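Local structure of lysosome-associated membrane glycoprotein 1 (Mus musculus, 5GV0) at residues A19-K31 with K35-D47. The protein is a heavily glycosylated lysosomal membrane protein whose luminal domains, of which this is the membrane-proximal one, probably take part in its assembly with other copies. Numbering follows the deposited sequence.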
ATOM      1  N   ALA A  19       7.597  -2.976   6.565  1.00  9.46           N
ATOM      2  CA  ALA A  19       7.418  -1.735   5.829  1.00  9.41           C
ATOM      3  C   ALA A  19       7.603  -0.533   6.726  1.00 12.07           C
ATOM      4  O   ALA A  19       7.198  -0.526   7.894  1.00 13.41           O
ATOM      5  CB  ALA A  19       6.056  -1.692   5.177  1.00 12.39           C
ATOM      6  N   SER A  20       8.239   0.481   6.161  1.00 10.81           N
ATOM      7  CA  SER A  20       8.325   1.801   6.758  1.00 11.00           C
ATOM      8  C   SER A  20       7.923   2.762   5.664  1.00 11.36           C
ATOM      9  O   SER A  20       8.664   2.952   4.692  1.00 13.16           O
ATOM     10  CB  SER A  20       9.733   2.092   7.274  1.00 14.09           C
ATOM     11  OG  SER A  20       9.797   3.397   7.814  1.00 19.25           O
ATOM     12  N   MET A  21       6.727   3.329   5.766  1.00  9.79           N
ATOM     13  CA  MET A  21       6.221   4.085   4.635  1.00  9.17           C
ATOM     14  C   MET A  21       5.188   5.119   5.010  1.00 10.39           C
ATOM     15  O   MET A  21       4.486   4.987   6.019  1.00 10.47           O
ATOM     16  CB  MET A  21       5.635   3.135   3.582  1.00 12.45           C
ATOM     17  CG  MET A  21       4.534   2.228   4.088  1.00 10.13           C
ATOM     18  SD  MET A  21       4.169   0.975   2.842  1.00 13.16           S
ATOM     19  CE  MET A  21       2.942   0.008   3.708  1.00 15.04           C
ATOM     20  N   ALA A  22       5.117   6.147   4.167  1.00 10.18           N
ATOM     21  CA  ALA A  22       4.136   7.210   4.278  1.00 10.65           C
ATOM     22  C   ALA A  22       3.199   7.126   3.082  1.00 11.10           C
ATOM     23  O   ALA A  22       3.652   7.179   1.935  1.00 13.53           O
ATOM     24  CB  ALA A  22       4.830   8.572   4.338  1.00 12.81           C
ATOM     25  N   LEU A  23       1.904   6.986   3.351  1.00  9.62           N
ATOM     26  CA  LEU A  23       0.911   6.733   2.313  1.00 10.05           C
ATOM     27  C   LEU A  23      -0.240   7.720   2.364  1.00 11.59           C
ATOM     28  O   LEU A  23      -0.613   8.202   3.430  1.00 12.28           O
ATOM     29  CB  LEU A  23       0.354   5.318   2.437  1.00 13.31           C
ATOM     30  CG  LEU A  23       1.340   4.150   2.443  1.00 12.39           C
ATOM     31  CD1 LEU A  23       0.575   2.879   2.731  1.00 14.37           C
ATOM     32  CD2 LEU A  23       2.065   4.044   1.118  1.00 14.21           C
ATOM     33  N   GLN A  24      -0.817   7.986   1.198  1.00 11.21           N
ATOM     34  CA  GLN A  24      -1.893   8.952   1.063  1.00 11.76           C
ATOM     35  C   GLN A  24      -2.837   8.508  -0.037  1.00 12.48           C
ATOM     36  O   GLN A  24      -2.391   8.137  -1.122  1.00 14.50           O
ATOM     37  CB  GLN A  24      -1.305  10.322   0.756  1.00 11.91           C
ATOM     38  CG  GLN A  24      -2.293  11.405   0.393  1.00 13.89           C
ATOM     39  CD  GLN A  24      -1.564  12.676   0.035  1.00 15.01           C
ATOM     40  OE1 GLN A  24      -1.200  12.888  -1.120  1.00 18.51           O
ATOM     41  NE2 GLN A  24      -1.305  13.509   1.035  1.00 19.89           N
ATOM     42  N   LEU A  25      -4.133   8.519   0.246  1.00 10.21           N
ATOM     43  CA  LEU A  25      -5.134   8.249  -0.782  1.00 10.75           C
ATOM     44  C   LEU A  25      -5.568   9.558  -1.418  1.00 12.36           C
ATOM     45  O   LEU A  25      -5.922  10.499  -0.724  1.00 13.79           O
ATOM     46  CB  LEU A  25      -6.338   7.523  -0.192  1.00 13.28           C
ATOM     47  CG  LEU A  25      -6.031   6.200   0.506  1.00 16.76           C
ATOM     48  CD1 LEU A  25      -7.199   5.809   1.382  1.00 20.93           C
ATOM     49  CD2 LEU A  25      -5.750   5.124  -0.527  1.00 19.15           C
ATOM     50  N   ASN A  26      -5.533   9.616  -2.741  1.00  9.16           N
ATOM     51  CA  ASN A  26      -6.016  10.776  -3.472  1.00 12.50           C
ATOM     52  C   ASN A  26      -7.280  10.353  -4.206  1.00 12.70           C
ATOM     53  O   ASN A  26      -7.222   9.545  -5.139  1.00 11.46           O
ATOM     54  CB  ASN A  26      -4.938  11.292  -4.436  1.00 13.01           C
ATOM     55  CG  ASN A  26      -5.359  12.542  -5.200  1.00 28.35           C
ATOM     56  OD1 ASN A  26      -6.493  12.660  -5.656  1.00 24.13           O
ATOM     57  ND2 ASN A  26      -4.425  13.473  -5.358  1.00 41.96           N
ATOM     58  N   ILE A  27      -8.425  10.863  -3.766  1.00 13.16           N
ATOM     59  CA  ILE A  27      -9.696  10.404  -4.310  1.00 11.65           C
ATOM     60  C   ILE A  27     -10.530  11.548  -4.879  1.00 13.03           C
ATOM     61  O   ILE A  27     -10.722  12.595  -4.245  1.00 13.70           O
ATOM     62  CB  ILE A  27     -10.516   9.626  -3.248  1.00 12.65           C
ATOM     63  CG1 ILE A  27     -11.800   9.086  -3.875  1.00 19.40           C
ATOM     64  CG2 ILE A  27     -10.800  10.480  -2.012  1.00 15.51           C
ATOM     65  CD1 ILE A  27     -12.372   7.902  -3.145  1.00 32.39           C
ATOM     66  N   THR A  28     -10.994  11.344  -6.107  1.00 12.41           N
ATOM     67  CA  THR A  28     -11.893  12.275  -6.764  1.00 14.73           C
ATOM     68  C   THR A  28     -13.286  11.667  -6.761  1.00 16.87           C
ATOM     69  O   THR A  28     -13.456  10.519  -7.161  1.00 17.93           O
ATOM     70  CB  THR A  28     -11.433  12.566  -8.195  1.00 15.38           C
ATOM     71  OG1 THR A  28     -10.120  13.141  -8.163  1.00 18.07           O
ATOM     72  CG2 THR A  28     -12.384  13.526  -8.885  1.00 17.49           C
ATOM     73  N   TYR A  29     -14.281  12.417  -6.294  1.00 15.04           N
ATOM     74  CA  TYR A  29     -15.630  11.875  -6.211  1.00 13.63           C
ATOM     75  C   TYR A  29     -16.714  12.939  -6.333  1.00 16.25           C
ATOM     76  O   TYR A  29     -16.450  14.133  -6.225  1.00 17.19           O
ATOM     77  CB  TYR A  29     -15.806  11.096  -4.903  1.00 15.42           C
ATOM     78  CG  TYR A  29     -15.777  11.923  -3.634  1.00 18.31           C
ATOM     79  CD1 TYR A  29     -14.572  12.288  -3.039  1.00 15.40           C
ATOM     80  CD2 TYR A  29     -16.957  12.306  -3.006  1.00 20.67           C
ATOM     81  CE1 TYR A  29     -14.548  13.021  -1.867  1.00 15.44           C
ATOM     82  CE2 TYR A  29     -16.942  13.040  -1.834  1.00 17.62           C
ATOM     83  CZ  TYR A  29     -15.735  13.394  -1.269  1.00 17.55           C
ATOM     84  OH  TYR A  29     -15.703  14.120  -0.104  1.00 18.61           O
ATOM     85  N   LEU A  30     -17.935  12.473  -6.575  1.00 20.66           N
ATOM     86  CA  LEU A  30     -19.107  13.332  -6.684  1.00 21.05           C
ATOM     87  C   LEU A  30     -19.758  13.543  -5.329  1.00 24.47           C
ATOM     88  O   LEU A  30     -20.115  12.579  -4.653  1.00 21.82           O
ATOM     89  CB  LEU A  30     -20.123  12.720  -7.650  1.00 24.17           C
ATOM     90  CG  LEU A  30     -19.818  12.810  -9.143  1.00 31.37           C
ATOM     91  CD1 LEU A  30     -20.824  11.996  -9.945  1.00 44.32           C
ATOM     92  CD2 LEU A  30     -19.830  14.260  -9.585  1.00 36.96           C
ATOM     93  N   LYS A  31     -19.914  14.804  -4.938  1.00 25.27           N
ATOM     94  CA  LYS A  31     -20.590  15.142  -3.689  1.00 24.79           C
ATOM     95  C   LYS A  31     -22.106  15.089  -3.866  1.00 32.50           C
ATOM     96  O   LYS A  31     -22.602  14.944  -4.983  1.00 32.33           O
ATOM     97  CB  LYS A  31     -20.161  16.527  -3.202  1.00 28.18           C
ATOM     98  CG  LYS A  31     -18.663  16.668  -2.979  1.00 25.07           C
ATOM     99  CD  LYS A  31     -18.329  17.931  -2.201  1.00 27.05           C
ATOM    100  CE  LYS A  31     -18.769  19.180  -2.943  1.00 43.47           C
ATOM    101  NZ  LYS A  31     -18.589  20.398  -2.102  1.00 35.85           N
ATOM    102  N   LYS A  35     -21.482  18.140  -7.291  1.00 40.25           N
ATOM    103  CA  LYS A  35     -20.192  18.680  -7.704  1.00 35.00           C
ATOM    104  C   LYS A  35     -19.064  17.685  -7.455  1.00 30.55           C
ATOM    105  O   LYS A  35     -19.133  16.862  -6.543  1.00 27.84           O
ATOM    106  CB  LYS A  35     -19.907  19.994  -6.981  1.00 42.36           C
ATOM    107  CG  LYS A  35     -20.896  21.093  -7.320  1.00 51.45           C
ATOM    108  CD  LYS A  35     -20.817  22.230  -6.324  1.00 60.81           C
ATOM    109  CE  LYS A  35     -22.017  23.155  -6.452  1.00 63.73           C
ATOM    110  NZ  LYS A  35     -22.077  24.133  -5.334  1.00 68.03           N
ATOM    111  N   THR A  36     -18.031  17.768  -8.283  1.00 26.42           N
ATOM    112  CA  THR A  36     -16.860  16.907  -8.165  1.00 21.67           C
ATOM    113  C   THR A  36     -15.840  17.541  -7.226  1.00 21.82           C
ATOM    114  O   THR A  36     -15.610  18.748  -7.277  1.00 22.71           O
ATOM    115  CB  THR A  36     -16.218  16.662  -9.544  1.00 23.67           C
ATOM    116  OG1 THR A  36     -17.165  16.013 -10.402  1.00 31.91           O
ATOM    117  CG2 THR A  36     -14.991  15.793  -9.416  1.00 23.41           C
ATOM    118  N   VAL A  37     -15.240  16.732  -6.354  1.00 17.61           N
ATOM    119  CA  VAL A  37     -14.191  17.219  -5.465  1.00 16.61           C
ATOM    120  C   VAL A  37     -13.043  16.204  -5.401  1.00 14.44           C
ATOM    121  O   VAL A  37     -13.250  15.007  -5.587  1.00 14.58           O
ATOM    122  CB  VAL A  37     -14.741  17.499  -4.044  1.00 16.27           C
ATOM    123  CG1 VAL A  37     -15.053  16.201  -3.310  1.00 15.35           C
ATOM    124  CG2 VAL A  37     -13.769  18.347  -3.247  1.00 18.98           C
ATOM    125  N   THR A  38     -11.832  16.698  -5.169  1.00 13.51           N
ATOM    126  CA  THR A  38     -10.668  15.840  -4.980  1.00 12.88           C
ATOM    127  C   THR A  38     -10.089  16.087  -3.595  1.00 12.05           C
ATOM    128  O   THR A  38      -9.816  17.226  -3.229  1.00 12.80           O
ATOM    129  CB  THR A  38      -9.607  16.101  -6.052  1.00 13.57           C
ATOM    130  OG1 THR A  38     -10.164  15.814  -7.340  1.00 14.34           O
ATOM    131  CG2 THR A  38      -8.384  15.229  -5.832  1.00 15.12           C
ATOM    132  N   ARG A  39      -9.936  15.022  -2.814  1.00 11.19           N
ATOM    133  CA  ARG A  39      -9.409  15.122  -1.456  1.00 11.64           C
ATOM    134  C   ARG A  39      -8.296  14.119  -1.205  1.00 13.87           C
ATOM    135  O   ARG A  39      -8.254  13.042  -1.817  1.00 13.52           O
ATOM    136  CB  ARG A  39     -10.512  14.897  -0.412  1.00 13.62           C
ATOM    137  CG  ARG A  39     -11.719  15.820  -0.529  1.00 14.09           C
ATOM    138  CD  ARG A  39     -12.592  15.705   0.721  1.00 15.75           C
ATOM    139  NE  ARG A  39     -13.944  16.226   0.517  1.00 17.52           N
ATOM    140  CZ  ARG A  39     -14.272  17.510   0.593  1.00 16.76           C
ATOM    141  NH1 ARG A  39     -15.529  17.885   0.391  1.00 20.08           N
ATOM    142  NH2 ARG A  39     -13.345  18.417   0.854  1.00 19.44           N
ATOM    143  N   ALA A  40      -7.403  14.469  -0.289  1.00 10.88           N
ATOM    144  CA  ALA A  40      -6.366  13.552   0.160  1.00 12.23           C
ATOM    145  C   ALA A  40      -6.676  13.048   1.553  1.00 13.73           C
ATOM    146  O   ALA A  40      -7.053  13.815   2.438  1.00 15.22           O
ATOM    147  CB  ALA A  40      -5.006  14.219   0.138  1.00 14.00           C
ATOM    148  N   PHE A  41      -6.512  11.745   1.739  1.00 12.11           N
ATOM    149  CA  PHE A  41      -6.666  11.115   3.039  1.00 13.54           C
ATOM    150  C   PHE A  41      -5.373  10.403   3.382  1.00 14.96           C
ATOM    151  O   PHE A  41      -5.032   9.389   2.764  1.00 13.17           O
ATOM    152  CB  PHE A  41      -7.839  10.139   3.036  1.00 14.93           C
ATOM    153  CG  PHE A  41      -9.164  10.796   2.814  1.00 17.33           C
ATOM    154  CD1 PHE A  41      -9.869  11.332   3.879  1.00 25.10           C
ATOM    155  CD2 PHE A  41      -9.703  10.891   1.544  1.00 15.17           C
ATOM    156  CE1 PHE A  41     -11.088  11.947   3.677  1.00 22.61           C
ATOM    157  CE2 PHE A  41     -10.923  11.508   1.343  1.00 18.79           C
ATOM    158  CZ  PHE A  41     -11.610  12.035   2.413  1.00 19.34           C
ATOM    159  N   ASN A  42      -4.639  10.942   4.347  1.00 13.26           N
ATOM    160  CA  ASN A  42      -3.395  10.315   4.759  1.00 12.23           C
ATOM    161  C   ASN A  42      -3.661   9.051   5.556  1.00 14.57           C
ATOM    162  O   ASN A  42      -4.560   9.008   6.394  1.00 16.72           O
ATOM    163  CB  ASN A  42      -2.548  11.279   5.590  1.00 14.54           C
ATOM    164  CG  ASN A  42      -1.971  12.408   4.766  1.00 17.11           C
ATOM    165  OD1 ASN A  42      -1.974  12.357   3.539  1.00 19.67           O
ATOM    166  ND2 ASN A  42      -1.455  13.429   5.438  1.00 19.33           N
ATOM    167  N   ILE A  43      -2.881   8.017   5.286  1.00 11.98           N
ATOM    168  CA  ILE A  43      -2.876   6.859   6.156  1.00 12.88           C
ATOM    169  C   ILE A  43      -2.225   7.306   7.451  1.00 15.23           C
ATOM    170  O   ILE A  43      -1.114   7.835   7.457  1.00 15.31           O
ATOM    171  CB  ILE A  43      -2.129   5.688   5.539  1.00 10.89           C
ATOM    172  CG1 ILE A  43      -2.806   5.253   4.238  1.00 22.70           C
ATOM    173  CG2 ILE A  43      -2.062   4.536   6.535  1.00 13.29           C
ATOM    174  CD1 ILE A  43      -4.303   5.082   4.343  1.00 23.06           C
ATOM    175  N   SER A  44      -2.951   7.129   8.542  1.00 17.19           N
ATOM    176  CA  SER A  44      -2.546   7.660   9.829  1.00 20.61           C
ATOM    177  C   SER A  44      -1.773   6.633  10.635  1.00 20.40           C
ATOM    178  O   SER A  44      -2.046   5.440  10.550  1.00 15.44           O
ATOM    179  CB  SER A  44      -3.774   8.121  10.608  1.00 21.04           C
ATOM    180  OG  SER A  44      -3.426   8.485  11.928  1.00 26.45           O
ATOM    181  N   PRO A  45      -0.808   7.097  11.436  1.00 26.70           N
ATOM    182  CA  PRO A  45      -0.131   6.224  12.397  1.00 27.13           C
ATOM    183  C   PRO A  45      -1.141   5.598  13.364  1.00 22.20           C
ATOM    184  O   PRO A  45      -0.912   4.512  13.901  1.00 25.08           O
ATOM    185  CB  PRO A  45       0.829   7.179  13.121  1.00 24.41           C
ATOM    186  CG  PRO A  45       0.259   8.543  12.893  1.00 37.34           C
ATOM    187  CD  PRO A  45      -0.332   8.489  11.524  1.00 27.92           C
ATOM    188  N   ASN A  46      -2.266   6.284  13.541  1.00 18.04           N
ATOM    189  CA  ASN A  46      -3.337   5.860  14.437  1.00 17.27           C
ATOM    190  C   ASN A  46      -4.163   4.698  13.919  1.00 18.47           C
ATOM    191  O   ASN A  46      -4.898   4.070  14.675  1.00 18.66           O
ATOM    192  CB  ASN A  46      -4.274   7.031  14.714  1.00 19.79           C
ATOM    193  CG  ASN A  46      -3.565   8.198  15.357  1.00 23.55           C
ATOM    194  OD1 ASN A  46      -2.583   8.015  16.075  1.00 26.11           O
ATOM    195  ND2 ASN A  46      -4.051   9.406  15.099  1.00 29.97           N
ATOM    196  N   ASP A  47      -4.061   4.429  12.622  1.00 15.22           N
ATOM    197  CA  ASP A  47      -4.877   3.387  12.015  1.00 14.37           C
ATOM    198  C   ASP A  47      -4.558   2.013  12.586  1.00 16.26           C
ATOM    199  O   ASP A  47      -3.432   1.740  12.998  1.00 16.44           O
ATOM    200  CB  ASP A  47      -4.685   3.352  10.499  1.00 12.51           C
ATOM    201  CG  ASP A  47      -5.236   4.583   9.805  1.00 17.31           C
ATOM    202  OD1 ASP A  47      -6.039   5.317  10.423  1.00 21.70           O
ATOM    203  OD2 ASP A  47      -4.869   4.803   8.631  1.00 20.59           O
TER
HETATM  204  O   HOH W   1       1.250   7.173   6.207  1.00 13.50           O
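Tyr-29 and Arg-39 meet on one face of a two-stranded antiparallel ladder, where Arg-39 NE donates to Tyr-29 OH at 2.8 Å with the hydroxyl in the guanidinium plane. Ring and guanidinium planes stand 53° apart. Val-37 lies alongside the tyrosine: its CG1 sits over one ring face, 3.7 Å from the centroid, a CH-pi contact, while its CG2 covers a face of the guanidinium. With chi1 at 68°, the ring of Tyr-29 is set between its own backbone N and carbonyl carbon and reaches across to these neighbours. Asp-95 secures both polar ends, bonded to Tyr-29 OH and salt-bridged to Arg-39. Further along this face Ile-27 CG2 touches the edge of the Phe-41 ring, 3.5 Å from CE2, and Leu-23 CB packs on Ile-43 CG1.

The opposite face is mostly polar. Gln-24 NE2 donates to Asn-42 OD1 at 2.8 Å, the two amides nearly coplanar (9°), and Gln-24 OE1 turns to Asn-136. Thr-28 and Thr-38 share a hydroxyl-hydroxyl bond, OG1 to OG1, 2.8 Å. Beneath the side chains, paired backbone bonds join Leu-25 with Phe-41, Ile-27 with Arg-39 and Tyr-29 with Val-37; single bonds from Ile-43 N to Leu-23 O and from Lys-31 N to Lys-35 O continue the ladder at its ends. A water bridges Leu-23 N and Ile-43 O where the strands part. This is an antiparallel beta hairpin of strands 14-30 and 36-42 in the LAMP luminal domain; its largely apolar face meets strand 67-76 of the other sheet at the Leu-25 and Ile-43 end.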